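Local coordinates for protein AtxE2 (Asticcacaulis excentricus, PDB 5TXE) that hydrolyses the isopeptide bond of the lasso peptides astexin-2 and astexin-3, recognising their knotted, threaded shape and converting them into linear peptides, at residues V44-G50 and Q73-P79; E107-W111 and P123-L128; D169-D175 and Y186-P190. The protein carries 1 engineered substitution. The contacts are given in a common frame with arbitrary orientation. Residues are numbered along the deposited sequence.

Contact 1. Residues V44-G50 and Q73-P79; sequences VRLADIG and QVRQADP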
# COMPACT_ATOMS: atom_id res chain seq x y z
N VAL A 44 -13.40 -10.39 -1.63
CA VAL A 44 -13.34 -9.63 -0.41
C VAL A 44 -13.02 -10.52 0.78
O VAL A 44 -12.44 -10.06 1.77
CB VAL A 44 -14.63 -8.81 -0.18
CG1 VAL A 44 -15.80 -9.70 0.21
CG2 VAL A 44 -14.44 -7.82 0.97
N ARG A 45 -13.34 -11.81 0.70
CA ARG A 45 -13.03 -12.72 1.80
C ARG A 45 -11.65 -13.38 1.74
O ARG A 45 -11.33 -14.17 2.62
CB ARG A 45 -14.09 -13.82 1.84
CG ARG A 45 -15.48 -13.35 2.23
CD ARG A 45 -16.46 -14.52 2.13
NE ARG A 45 -17.73 -14.23 2.77
CZ ARG A 45 -18.72 -13.59 2.20
NH1 ARG A 45 -18.60 -13.11 0.96
NH2 ARG A 45 -19.85 -13.42 2.86
N LEU A 46 -10.85 -13.13 0.71
CA LEU A 46 -9.46 -13.73 0.67
C LEU A 46 -8.62 -13.11 1.75
O LEU A 46 -8.46 -11.88 1.80
CB LEU A 46 -8.82 -13.54 -0.70
CG LEU A 46 -9.49 -14.30 -1.85
CD1 LEU A 46 -8.89 -13.95 -3.21
CD2 LEU A 46 -9.40 -15.80 -1.64
N ALA A 47 -8.12 -13.96 2.65
CA ALA A 47 -7.37 -13.51 3.79
C ALA A 47 -6.04 -12.92 3.38
O ALA A 47 -5.62 -13.08 2.23
CB ALA A 47 -7.13 -14.68 4.71
N ASP A 48 -5.44 -12.17 4.31
CA ASP A 48 -4.18 -11.48 4.08
C ASP A 48 -3.30 -11.58 5.34
O ASP A 48 -3.75 -11.98 6.42
CB ASP A 48 -4.42 -10.01 3.68
CG ASP A 48 -3.34 -9.47 2.64
OD1 ASP A 48 -2.35 -10.20 2.25
OD2 ASP A 48 -3.48 -8.29 2.23
N ILE A 49 -2.02 -11.26 5.15
CA ILE A 49 -1.03 -11.25 6.21
C ILE A 49 -0.27 -9.95 6.13
O ILE A 49 0.32 -9.64 5.09
CB ILE A 49 -0.03 -12.40 6.00
CG1 ILE A 49 -0.73 -13.74 6.12
CG2 ILE A 49 1.09 -12.30 7.01
CD1 ILE A 49 0.06 -14.91 5.55
N GLY A 50 -0.33 -9.15 7.18
CA GLY A 50 0.35 -7.83 7.21
C GLY A 50 -0.41 -6.72 6.48
O GLY A 50 -1.50 -6.91 5.98
N GLN A 73 0.33 -12.61 11.87
CA GLN A 73 -1.10 -12.31 11.94
C GLN A 73 -1.80 -12.48 10.64
O GLN A 73 -1.30 -12.06 9.59
CB GLN A 73 -1.32 -10.90 12.44
CG GLN A 73 -2.77 -10.57 12.72
CD GLN A 73 -2.95 -9.07 12.85
OE1 GLN A 73 -3.27 -8.52 13.95
NE2 GLN A 73 -2.66 -8.37 11.73
N VAL A 74 -2.96 -13.14 10.71
CA VAL A 74 -3.85 -13.34 9.56
C VAL A 74 -5.10 -12.51 9.76
O VAL A 74 -5.61 -12.42 10.86
CB VAL A 74 -4.26 -14.82 9.34
CG1 VAL A 74 -5.22 -14.92 8.17
CG2 VAL A 74 -3.05 -15.68 8.97
N ARG A 75 -5.53 -11.86 8.70
CA ARG A 75 -6.69 -11.02 8.73
C ARG A 75 -7.63 -11.56 7.68
O ARG A 75 -7.24 -11.83 6.53
CB ARG A 75 -6.34 -9.58 8.33
CG ARG A 75 -7.55 -8.68 8.22
CD ARG A 75 -7.16 -7.24 7.85
NE ARG A 75 -6.58 -7.14 6.53
CZ ARG A 75 -7.25 -7.24 5.39
NH1 ARG A 75 -8.56 -7.43 5.36
NH2 ARG A 75 -6.59 -7.14 4.25
N GLN A 76 -8.87 -11.70 8.07
CA GLN A 76 -9.88 -12.11 7.14
C GLN A 76 -11.19 -11.32 7.27
O GLN A 76 -11.80 -11.23 8.33
CB GLN A 76 -10.15 -13.58 7.27
CG GLN A 76 -11.00 -14.08 6.09
CD GLN A 76 -10.92 -15.56 5.89
OE1 GLN A 76 -10.11 -16.27 6.50
NE2 GLN A 76 -11.77 -16.04 5.04
N ALA A 77 -11.63 -10.80 6.15
CA ALA A 77 -12.75 -9.86 6.15
C ALA A 77 -14.07 -10.58 5.98
O ALA A 77 -14.18 -11.50 5.16
CB ALA A 77 -12.55 -8.85 5.00
N ASP A 78 -15.08 -10.08 6.68
CA ASP A 78 -16.42 -10.65 6.60
C ASP A 78 -17.38 -9.52 6.34
O ASP A 78 -17.62 -8.71 7.22
CB ASP A 78 -16.79 -11.36 7.90
CG ASP A 78 -18.23 -11.97 7.86
OD1 ASP A 78 -19.00 -11.76 6.88
OD2 ASP A 78 -18.59 -12.69 8.81
N PRO A 79 -17.94 -9.46 5.13
CA PRO A 79 -18.78 -8.34 4.72
C PRO A 79 -20.21 -8.41 5.25
O PRO A 79 -20.89 -7.40 5.26
CB PRO A 79 -18.74 -8.41 3.20
CG PRO A 79 -18.49 -9.84 2.90
CD PRO A 79 -17.67 -10.39 4.03
O HOH W 1 -10.39 -10.80 3.72
O HOH W 2 -19.82 -14.00 5.50
O HOH W 3 -3.85 -6.49 4.13
O HOH W 4 -2.64 -9.49 9.17
O HOH W 5 -3.82 -8.10 7.15
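Residues 44-50 and 73-79 meet as a short antiparallel beta pairing in the propeller domain that members of the prolyl oligopeptidase family place over their alpha/beta-hydrolase domain. Strand 69-78 has strand 83-92 along its other side, to which Val74 and Gln76 are bonded through Arg87 and Val85, while Asp48 adds a short piece of chain from the N-terminal region. Asp48 and Arg75 are a hydrogen-bonded pair: Asp48 N donates to Arg75 O and Arg75 N to Asp48 O, each at 2.9 Å. The same two side chains share a face of the sheet and form a long salt bridge, Asp48 OD2 to Arg75 NH2 at 3.9 Å, and water 3 bridges the two, donating to Asp48 OD2 and accepting from Arg75 NH2; Arg75 also reaches Asn84 through NH1. On the other face Ile49 CG1 rests on Val74 CG2 at 4.2 Å, and Ala47 CB lies 4.0 Å from Val74 CG1. Before Ala47 water 1 takes the place of direct backbone bonds, donating to Val44 O and Leu46 O and accepting from Ala77 N at 2.7 Å. Val44 and Pro79 pack together, CG1 to CG at 3.8 Å, and both also touch helix 643-662 of the hydrolase domain, so this end of the contact lies where the two domains meet. Arg45, held at NH1 by Glu41 O, lays one guanidinium face over Pro79. Its NH2 reaches Asp78 OD1, itself an acceptor for Val80 N, through water 2, at 2.7 Å from Arg45 NH2 and 2.8 Å from Asp78 OD1.

Contact 2. Residues E107-W111 and P123-L128; sequences EYLFW and PSGANL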
# COMPACT_ATOMS: atom_id res chain seq x y z
N GLU A 107 -9.55 -5.36 17.08
CA GLU A 107 -10.07 -4.40 16.13
C GLU A 107 -9.01 -4.04 15.08
O GLU A 107 -7.80 -4.19 15.31
CB GLU A 107 -10.46 -3.14 16.87
CG GLU A 107 -11.73 -3.23 17.69
CD GLU A 107 -11.99 -1.98 18.54
OE1 GLU A 107 -11.09 -1.19 18.84
OE2 GLU A 107 -13.13 -1.78 18.99
N TYR A 108 -9.47 -3.49 13.95
CA TYR A 108 -8.60 -3.05 12.88
C TYR A 108 -7.81 -1.89 13.40
O TYR A 108 -8.35 -0.87 13.73
CB TYR A 108 -9.42 -2.68 11.66
CG TYR A 108 -8.71 -2.41 10.37
CD1 TYR A 108 -8.10 -1.19 10.15
CD2 TYR A 108 -8.75 -3.31 9.34
CE1 TYR A 108 -7.51 -0.89 8.95
CE2 TYR A 108 -8.14 -3.02 8.10
CZ TYR A 108 -7.51 -1.82 7.91
OH TYR A 108 -6.88 -1.47 6.72
N LEU A 109 -6.50 -2.09 13.50
CA LEU A 109 -5.57 -1.14 14.08
C LEU A 109 -4.90 -0.33 12.97
O LEU A 109 -4.14 -0.85 12.16
CB LEU A 109 -4.55 -1.87 14.94
CG LEU A 109 -3.81 -1.10 16.00
CD1 LEU A 109 -2.88 -2.02 16.77
CD2 LEU A 109 -2.99 0.05 15.45
N PHE A 110 -5.20 0.96 12.91
CA PHE A 110 -4.72 1.76 11.81
C PHE A 110 -3.21 2.03 11.92
O PHE A 110 -2.70 2.30 12.99
CB PHE A 110 -5.45 3.09 11.76
CG PHE A 110 -6.87 2.97 11.32
CD1 PHE A 110 -7.18 2.52 10.05
CD2 PHE A 110 -7.92 3.31 12.18
CE1 PHE A 110 -8.50 2.37 9.62
CE2 PHE A 110 -9.24 3.17 11.78
CZ PHE A 110 -9.52 2.68 10.49
N TRP A 111 -2.54 2.03 10.78
CA TRP A 111 -1.17 2.50 10.71
C TRP A 111 -1.20 4.01 10.73
O TRP A 111 -1.78 4.61 9.84
CB TRP A 111 -0.56 2.00 9.40
CG TRP A 111 0.93 2.20 9.24
CD1 TRP A 111 1.78 2.88 10.08
CD2 TRP A 111 1.73 1.72 8.15
NE1 TRP A 111 3.06 2.84 9.56
CE2 TRP A 111 3.05 2.14 8.39
CE3 TRP A 111 1.46 0.97 7.00
CZ2 TRP A 111 4.10 1.77 7.55
CZ3 TRP A 111 2.49 0.65 6.14
CH2 TRP A 111 3.80 1.05 6.43
N PRO A 123 -5.22 8.82 9.41
CA PRO A 123 -4.88 7.49 8.95
C PRO A 123 -5.11 7.32 7.45
O PRO A 123 -6.09 7.81 6.92
CB PRO A 123 -5.84 6.59 9.69
CG PRO A 123 -6.51 7.40 10.71
CD PRO A 123 -6.34 8.83 10.37
N SER A 124 -4.17 6.66 6.76
CA SER A 124 -4.35 6.37 5.36
C SER A 124 -5.55 5.42 5.25
O SER A 124 -6.23 5.42 4.26
CB SER A 124 -3.09 5.73 4.79
OG SER A 124 -2.99 4.41 5.34
N GLY A 125 -5.76 4.62 6.30
CA GLY A 125 -6.75 3.55 6.32
C GLY A 125 -6.15 2.15 6.27
O GLY A 125 -6.86 1.13 6.45
N ALA A 126 -4.86 2.08 5.97
CA ALA A 126 -4.19 0.80 5.96
C ALA A 126 -4.00 0.31 7.40
O ALA A 126 -3.78 1.09 8.31
CB ALA A 126 -2.83 0.97 5.32
N ASN A 127 -4.03 -1.00 7.58
CA ASN A 127 -3.69 -1.62 8.86
C ASN A 127 -2.22 -1.68 9.19
O ASN A 127 -1.35 -1.87 8.31
CB ASN A 127 -4.29 -3.05 8.91
CG ASN A 127 -3.80 -3.94 7.76
OD1 ASN A 127 -3.72 -3.53 6.58
ND2 ASN A 127 -3.49 -5.16 8.11
N LEU A 128 -1.94 -1.52 10.45
CA LEU A 128 -0.56 -1.67 10.96
C LEU A 128 -0.15 -3.10 10.87
O LEU A 128 -0.92 -3.98 11.24
CB LEU A 128 -0.52 -1.31 12.43
CG LEU A 128 0.85 -1.27 13.12
CD1 LEU A 128 1.73 -0.15 12.57
CD2 LEU A 128 0.68 -1.11 14.62
O HOH W 6 -4.09 3.92 8.64
O HOH W 7 -1.10 5.93 7.59
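Two parts of the loop between strands 100-104 and 133-134 run together here, beside the active site. Pro123 packs CB on Phe110 CB at 4.1 Å. Ser124 forms an ST turn, its OG accepting from Ala126 N at 3.1 Å; OG also bonds the backbone of the bound peptide, and the side chain lies about 5 Å from that of His638, the probable charge-relay histidine. Gly125 O takes a short hydrogen bond from Tyr108 OH (2.6 Å). Ala126 O accepts from Trp111 N at 2.9 Å, and a water joins it to Trp111 O and Gly125 N. Asn127 sets CB over the Tyr108 ring in a CH-pi contact, 4.0 Å from the centroid. Leu128 N donates to Leu109 O at 2.9 Å; Leu128 CD1 lies 3.9 Å from Trp111 CD1 and Leu128 CD2 3.9 Å from Leu109 CD2. Around this loop, Tyr108 packs on strand 83-92, Phe110 stacks edge-to-face with His637 and Trp641, and Ser124 pairs by backbone with Val639, ahead of helix 643-662.

Contact 3. Residues D169-D175 and Y186-P190; sequences DAYDIED and YSGRP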
# COMPACT_ATOMS: atom_id res chain seq x y z
N ASP A 169 -2.31 1.45 29.05
CA ASP A 169 -2.15 2.72 29.70
C ASP A 169 -3.18 3.75 29.21
O ASP A 169 -4.02 3.43 28.38
CB ASP A 169 -0.71 3.16 29.50
CG ASP A 169 -0.12 3.87 30.74
OD1 ASP A 169 -0.84 4.75 31.32
OD2 ASP A 169 1.06 3.57 31.09
N ALA A 170 -3.12 4.97 29.71
CA ALA A 170 -3.95 6.08 29.17
C ALA A 170 -3.68 6.40 27.68
O ALA A 170 -4.49 7.07 27.04
CB ALA A 170 -3.72 7.33 29.99
N TYR A 171 -2.59 5.90 27.14
CA TYR A 171 -2.22 6.15 25.75
C TYR A 171 -2.12 4.82 25.06
O TYR A 171 -1.95 3.74 25.73
CB TYR A 171 -0.92 6.93 25.70
CG TYR A 171 0.19 6.38 26.55
CD1 TYR A 171 0.36 6.77 27.88
CD2 TYR A 171 1.10 5.51 26.02
CE1 TYR A 171 1.39 6.28 28.67
CE2 TYR A 171 2.14 5.01 26.78
CZ TYR A 171 2.27 5.39 28.11
OH TYR A 171 3.31 4.90 28.83
N ASP A 172 -2.24 4.86 23.73
CA ASP A 172 -2.00 3.66 22.95
C ASP A 172 -0.52 3.23 23.06
O ASP A 172 0.39 4.08 22.91
CB ASP A 172 -2.31 3.84 21.46
CG ASP A 172 -3.80 4.02 21.17
OD1 ASP A 172 -4.70 3.46 21.90
OD2 ASP A 172 -4.03 4.69 20.16
N ILE A 173 -0.28 1.93 23.22
CA ILE A 173 1.09 1.47 23.23
C ILE A 173 1.52 1.43 21.77
O ILE A 173 0.78 0.90 20.92
CB ILE A 173 1.22 0.06 23.79
CG1 ILE A 173 0.63 -0.06 25.20
CG2 ILE A 173 2.69 -0.36 23.78
CD1 ILE A 173 0.96 1.11 26.10
N GLU A 174 2.74 1.88 21.49
CA GLU A 174 3.26 1.96 20.10
C GLU A 174 4.25 0.90 19.74
O GLU A 174 4.45 0.65 18.57
CB GLU A 174 3.84 3.35 19.83
CG GLU A 174 2.72 4.40 19.81
CD GLU A 174 3.16 5.85 19.71
OE1 GLU A 174 4.35 6.12 19.36
OE2 GLU A 174 2.31 6.74 19.97
N ASP A 175 4.89 0.26 20.74
CA ASP A 175 5.85 -0.80 20.47
C ASP A 175 6.19 -1.50 21.78
O ASP A 175 5.97 -0.97 22.86
CB ASP A 175 7.17 -0.22 19.90
CG ASP A 175 7.91 -1.20 19.00
OD1 ASP A 175 7.54 -2.40 18.85
OD2 ASP A 175 8.94 -0.78 18.45
N TYR A 186 8.19 -1.03 26.77
CA TYR A 186 7.18 -0.53 25.86
C TYR A 186 7.17 0.96 25.82
O TYR A 186 7.69 1.63 26.73
CB TYR A 186 5.79 -1.03 26.27
CG TYR A 186 5.22 -0.43 27.55
CD1 TYR A 186 5.49 -0.98 28.82
CD2 TYR A 186 4.33 0.63 27.51
CE1 TYR A 186 4.91 -0.47 30.00
CE2 TYR A 186 3.76 1.13 28.69
CZ TYR A 186 4.06 0.57 29.93
OH TYR A 186 3.48 1.08 31.09
N SER A 187 6.65 1.48 24.71
CA SER A 187 6.70 2.91 24.40
C SER A 187 5.34 3.47 24.05
O SER A 187 4.42 2.74 23.69
CB SER A 187 7.61 3.14 23.19
OG SER A 187 7.16 2.48 22.04
N GLY A 188 5.22 4.79 24.14
CA GLY A 188 4.04 5.51 23.63
C GLY A 188 4.09 6.98 24.01
O GLY A 188 5.13 7.42 24.49
N ARG A 189 2.97 7.71 23.88
CA ARG A 189 2.99 9.14 23.97
C ARG A 189 1.91 9.74 24.86
O ARG A 189 0.95 10.32 24.37
CB ARG A 189 2.94 9.74 22.55
CG ARG A 189 4.17 9.38 21.71
CD ARG A 189 4.18 9.97 20.30
NE ARG A 189 3.05 9.49 19.53
CZ ARG A 189 2.64 10.05 18.40
NH1 ARG A 189 3.28 11.08 17.88
NH2 ARG A 189 1.60 9.57 17.77
N PRO A 190 2.12 9.68 26.17
CA PRO A 190 1.14 10.30 27.04
C PRO A 190 1.03 11.76 26.74
O PRO A 190 -0.01 12.35 26.99
CB PRO A 190 1.74 10.09 28.44
CG PRO A 190 3.18 9.74 28.23
CD PRO A 190 3.18 8.99 26.93
O HOH W 8 5.76 3.69 27.54
O HOH W 9 0.83 6.55 22.36
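Backbone hydrogen bonds set the spacing between residues 169-175 and 186-190. Glu174 N donates to Ser187 O at 2.9 Å, almost straight, and Ser187 N returns a bond to Asp175 O at 3.1 Å. Two residues thus face Ser187, and with phi/psi of -105/-20 at Glu174 the arrangement is consistent with a classic beta bulge. Close CA-H...O approaches flank these bonds, Tyr186 CA to Asp175 O at 3.3 Å and Ile173 CA to Ser187 O at 3.6 Å. Charged groups meet at the end near the following helix, where Arg189 NE binds Glu174 OE2 at 2.9 Å in a salt bridge, and water 9 ties Glu174 OE2 to Asp172 O and Arg189 N. The strands involved, 173-178 and 183-188, are the hairpin that opens a four-stranded antiparallel sheet, one blade of the propeller; 183-188 continues the sheet into 230-235, whereas 173-178 is its outermost strand. Over the short pieces 173-175 and 186-188 the directions differ by 122°, well away from antiparallel. Asp175 OD1 forms a salt bridge with Arg133, and Asp172 OD1 accepts from Val151 N, both of the preceding blade. Apolar and aromatic packing adds to this: Ile173 CD1 lies 3.7 Å from Tyr186 CD2, and Pro190, the first residue of helix 190-202, sits over the Tyr171 ring, its CD 3.7 Å from the centroid in a CH-pi contact. The same ring passes so close to Gly188 that a beta carbon there would come within 2.6 Å of Tyr171 CD2. Water 8 joins Tyr171 OH to Tyr186 O, and Tyr186 OH makes a weak 3.5 Å hydrogen bond to Asp169 OD2.

In the fold
The three contacts follow one another along the chain without sharing an element. Contact 1 is the most buried, and contact 2, nearest the centre of the chain, borders the peptide site; contact 3 lies furthest out, its centre 25 Å from that of the chain. Contacts 1 and 2 touch where Asn127 ND2 packs 3.4 Å from Gly50 O, and both pack on strand 83-92. Contact 3 belongs to a different blade, its nearest atoms about 6 Å from contact 2. Waters serve all three, but contacts 1 and 3 add salt bridges to strand pairing, whereas contact 2 joins irregular loop segments with backbone bonds, a tyrosine hydroxyl and aromatic packing.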